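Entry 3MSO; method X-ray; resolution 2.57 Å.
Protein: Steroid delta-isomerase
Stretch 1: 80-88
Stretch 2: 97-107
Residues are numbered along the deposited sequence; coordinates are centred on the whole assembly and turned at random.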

# COMPACT_ATOMS: atom_id res chain seq x y z
N GLY B 80 -28.44 16.65 -9.17
CA GLY B 80 -28.77 15.54 -10.06
C GLY B 80 -27.69 15.20 -11.08
O GLY B 80 -27.98 14.59 -12.11
N ARG B 81 -26.45 15.59 -10.78
CA ARG B 81 -25.26 15.43 -11.61
C ARG B 81 -24.23 14.47 -11.04
O ARG B 81 -23.29 14.10 -11.76
CB ARG B 81 -24.59 16.79 -11.84
CG ARG B 81 -25.44 17.76 -12.62
CD ARG B 81 -24.79 19.11 -12.62
NE ARG B 81 -25.59 20.08 -13.35
CZ ARG B 81 -25.62 20.18 -14.67
NH1 ARG B 81 -24.90 19.34 -15.42
NH2 ARG B 81 -26.38 21.09 -15.26
N SER B 82 -24.38 14.11 -9.76
CA SER B 82 -23.49 13.16 -9.11
C SER B 82 -24.26 12.04 -8.43
O SER B 82 -25.33 12.25 -7.85
CB SER B 82 -22.54 13.86 -8.13
OG SER B 82 -21.43 14.40 -8.83
N VAL B 83 -23.68 10.84 -8.52
CA VAL B 83 -24.22 9.62 -7.97
C VAL B 83 -23.15 8.86 -7.20
O VAL B 83 -21.96 8.93 -7.54
CB VAL B 83 -24.86 8.77 -9.11
CG1 VAL B 83 -23.83 7.99 -9.92
CG2 VAL B 83 -25.96 7.86 -8.58
N VAL B 84 -23.55 8.18 -6.13
CA VAL B 84 -22.70 7.26 -5.39
C VAL B 84 -23.38 5.90 -5.46
O VAL B 84 -24.56 5.77 -5.07
CB VAL B 84 -22.35 7.70 -3.94
CG1 VAL B 84 -21.90 6.50 -3.09
CG2 VAL B 84 -21.28 8.78 -3.94
N LEU B 85 -22.67 4.92 -6.02
CA LEU B 85 -23.14 3.53 -6.14
C LEU B 85 -22.33 2.69 -5.17
O LEU B 85 -21.14 2.45 -5.41
CB LEU B 85 -23.02 2.99 -7.59
CG LEU B 85 -23.52 3.89 -8.71
CD1 LEU B 85 -23.12 3.35 -10.05
CD2 LEU B 85 -25.03 4.15 -8.59
N GLU B 86 -22.96 2.32 -4.04
CA GLU B 86 -22.36 1.49 -2.99
C GLU B 86 -22.32 0.05 -3.49
O GLU B 86 -23.32 -0.43 -4.04
CB GLU B 86 -23.21 1.58 -1.70
CG GLU B 86 -22.78 0.60 -0.62
CD GLU B 86 -23.74 0.44 0.54
OE1 GLU B 86 -24.96 0.34 0.31
OE2 GLU B 86 -23.25 0.37 1.68
N PHE B 87 -21.18 -0.64 -3.29
CA PHE B 87 -21.06 -2.03 -3.68
C PHE B 87 -20.33 -2.89 -2.67
O PHE B 87 -19.54 -2.38 -1.85
CB PHE B 87 -20.40 -2.18 -5.09
CG PHE B 87 -18.95 -1.73 -5.20
CD1 PHE B 87 -17.90 -2.58 -4.83
CD2 PHE B 87 -18.63 -0.47 -5.71
CE1 PHE B 87 -16.57 -2.17 -4.93
CE2 PHE B 87 -17.29 -0.06 -5.81
CZ PHE B 87 -16.28 -0.90 -5.40
N SER B 88 -20.54 -4.20 -2.78
CA SER B 88 -19.84 -5.26 -2.07
C SER B 88 -19.17 -6.07 -3.16
O SER B 88 -19.66 -6.10 -4.29
CB SER B 88 -20.80 -6.14 -1.28
OG SER B 88 -21.83 -6.63 -2.12
N LYS B 97 -15.81 -3.73 0.51
CA LYS B 97 -16.90 -2.78 0.43
C LYS B 97 -16.37 -1.57 -0.31
O LYS B 97 -15.19 -1.21 -0.15
CB LYS B 97 -17.25 -2.41 1.87
CG LYS B 97 -18.66 -2.01 2.07
CD LYS B 97 -19.69 -3.09 1.84
CE LYS B 97 -20.93 -2.32 1.47
NZ LYS B 97 -21.21 -1.22 2.45
N GLY B 98 -17.20 -0.98 -1.16
CA GLY B 98 -16.76 0.16 -1.95
C GLY B 98 -17.83 1.07 -2.49
O GLY B 98 -19.02 0.79 -2.35
N ILE B 99 -17.39 2.17 -3.14
CA ILE B 99 -18.25 3.14 -3.81
C ILE B 99 -17.72 3.55 -5.17
O ILE B 99 -16.53 3.73 -5.35
CB ILE B 99 -18.59 4.41 -2.95
CG1 ILE B 99 -17.34 5.22 -2.56
CG2 ILE B 99 -19.47 4.08 -1.76
CD1 ILE B 99 -17.55 6.79 -2.58
N ASP B 100 -18.63 3.73 -6.14
CA ASP B 100 -18.33 4.32 -7.45
C ASP B 100 -18.98 5.69 -7.29
O ASP B 100 -20.20 5.75 -7.08
CB ASP B 100 -19.01 3.56 -8.61
CG ASP B 100 -18.40 2.20 -8.93
OD1 ASP B 100 -17.17 2.08 -8.84
OD2 ASP B 100 -19.16 1.29 -9.32
N MSE B 101 -18.18 6.77 -7.25
CA MSE B 101 -18.70 8.13 -7.14
C MSE B 101 -18.53 8.80 -8.50
O MSE B 101 -17.44 9.22 -8.86
CB MSE B 101 -18.05 8.93 -6.00
CG MSE B 101 -18.61 10.36 -5.86
SE MSE B 101 -18.51 11.03 -4.02
CE MSE B 101 -16.65 10.83 -3.69
N ILE B 102 -19.63 8.83 -9.26
CA ILE B 102 -19.68 9.32 -10.63
C ILE B 102 -20.29 10.72 -10.74
O ILE B 102 -21.41 10.96 -10.26
CB ILE B 102 -20.46 8.30 -11.56
CG1 ILE B 102 -20.05 6.81 -11.27
CG2 ILE B 102 -20.35 8.68 -13.05
CD1 ILE B 102 -20.91 5.78 -11.90
N ARG B 103 -19.57 11.63 -11.43
CA ARG B 103 -20.02 12.98 -11.79
C ARG B 103 -20.22 13.02 -13.34
O ARG B 103 -19.34 12.58 -14.10
CB ARG B 103 -19.02 14.06 -11.36
CG ARG B 103 -19.50 15.48 -11.69
CD ARG B 103 -18.43 16.52 -11.52
NE ARG B 103 -18.31 16.93 -10.12
CZ ARG B 103 -17.27 16.65 -9.34
NH1 ARG B 103 -16.22 15.99 -9.82
NH2 ARG B 103 -17.25 17.07 -8.08
N PHE B 104 -21.38 13.55 -13.77
CA PHE B 104 -21.75 13.66 -15.18
C PHE B 104 -21.83 15.14 -15.62
O PHE B 104 -22.00 16.03 -14.78
CB PHE B 104 -23.12 13.03 -15.37
CG PHE B 104 -23.29 11.60 -14.95
CD1 PHE B 104 -23.03 10.57 -15.84
CD2 PHE B 104 -23.77 11.29 -13.70
CE1 PHE B 104 -23.20 9.25 -15.45
CE2 PHE B 104 -23.97 9.96 -13.32
CZ PHE B 104 -23.68 8.95 -14.20
N ASP B 105 -21.74 15.40 -16.94
CA ASP B 105 -21.92 16.76 -17.43
C ASP B 105 -23.39 16.98 -17.86
O ASP B 105 -24.20 16.08 -17.66
CB ASP B 105 -20.91 17.13 -18.54
CG ASP B 105 -20.96 16.34 -19.84
OD1 ASP B 105 -21.99 15.68 -20.11
OD2 ASP B 105 -20.01 16.45 -20.62
N ASP B 106 -23.73 18.17 -18.42
CA ASP B 106 -25.07 18.54 -18.87
C ASP B 106 -25.59 17.55 -19.91
O ASP B 106 -26.80 17.30 -19.96
CB ASP B 106 -25.03 19.93 -19.54
CG ASP B 106 -24.84 21.12 -18.64
OD1 ASP B 106 -25.16 21.02 -17.44
OD2 ASP B 106 -24.46 22.20 -19.15
N ASP B 107 -24.68 17.02 -20.74
CA ASP B 107 -24.99 16.09 -21.83
C ASP B 107 -25.07 14.63 -21.38
O ASP B 107 -25.38 13.76 -22.19
CB ASP B 107 -24.03 16.30 -23.04
CG ASP B 107 -23.94 17.74 -23.55
OD1 ASP B 107 -25.01 18.37 -23.76
OD2 ASP B 107 -22.80 18.23 -23.75

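What joins the two stretches along their length? Strands 82-88 and 97-104 run antiparallel as neighbours in one sheet, and their backbones are joined by a ladder of hydrogen bonds. Val 83, Leu 85 and Phe 87 each exchange a pair of hydrogen bonds with Ile 102, Asp 100 and Gly 98 in turn; Leu 85 N to Asp 100 O, for example, is 2.8 Å, and Asp 100 N to Leu 85 O is 2.9 Å. The ladder extends beyond the first strand through Phe 104 N, which gives a hydrogen bond to Arg 81 O at 2.8 Å. Between these pairs the CA atoms draw closer, and CA-H...O contacts such as Ser 82 CA to Ile 102 O, 3.2 Å, fill the gaps. In all, 933 Å² is buried, both sides summed.

Why does Arg 81, which lies outside the strand, have more surface covered than any other residue here? Its CA-to-CB bond points sideways, but an m, t, t side chain carries the guanidinium out to the turn after the second strand. There it forms a salt bridge with Asp 106, whose OD1 is 2.5 Å from Arg 81 NH2, a very short hydrogen bond; a second, weak one joins Arg 81 NH1 to the same OD1 at 2.6 Å. The carboxylate oxygen meets the edge of the guanidinium, near its plane, where the N-H groups point. A long, charged residue suits this partly exposed place, since it can reach past the end of the ladder to an exposed acid.

How does Phe 87 fit against a strand that has a glycine opposite it? With chi1 in the p well, the ring lies across the neighbouring strand, its face over Gly 98. Gly 98 CA is 3.8 Å from the ring centroid and only 16° off the ring normal, a CH-pi contact. A CB at Gly 98 would lie 2.4 Å from Phe 87 CZ, so the absence of a side chain is what makes room for the ring. Phe 87 CE2 also comes within 3.5 Å of Ile 99 N. The buried aromatic thus packs on backbone while its own N and O remain paired with Gly 98.

What do the remaining side chains add on the two faces of the sheet? On the face with Phe 87, Val 83 CG1 packs 3.8 Å from Ile 102 CB and 3.9 Å from Phe 104 CE2, while Leu 85 CD1 touches Ile 102 CD1 at 3.8 Å; branched apolar residues fill this buried layer well. On the other face, Val 84 CG1 meets Ile 99 CG2 at 3.7 Å, and Val 84 CG2 lies 3.6 Å from Met 101 SE, the selenium of a selenomethionine. Farther along that face, Lys 97 bends back so that its NZ reaches Glu 86 OE2 at 2.7 Å. This salt bridge gives the buried Glu 86 a partner of opposite charge.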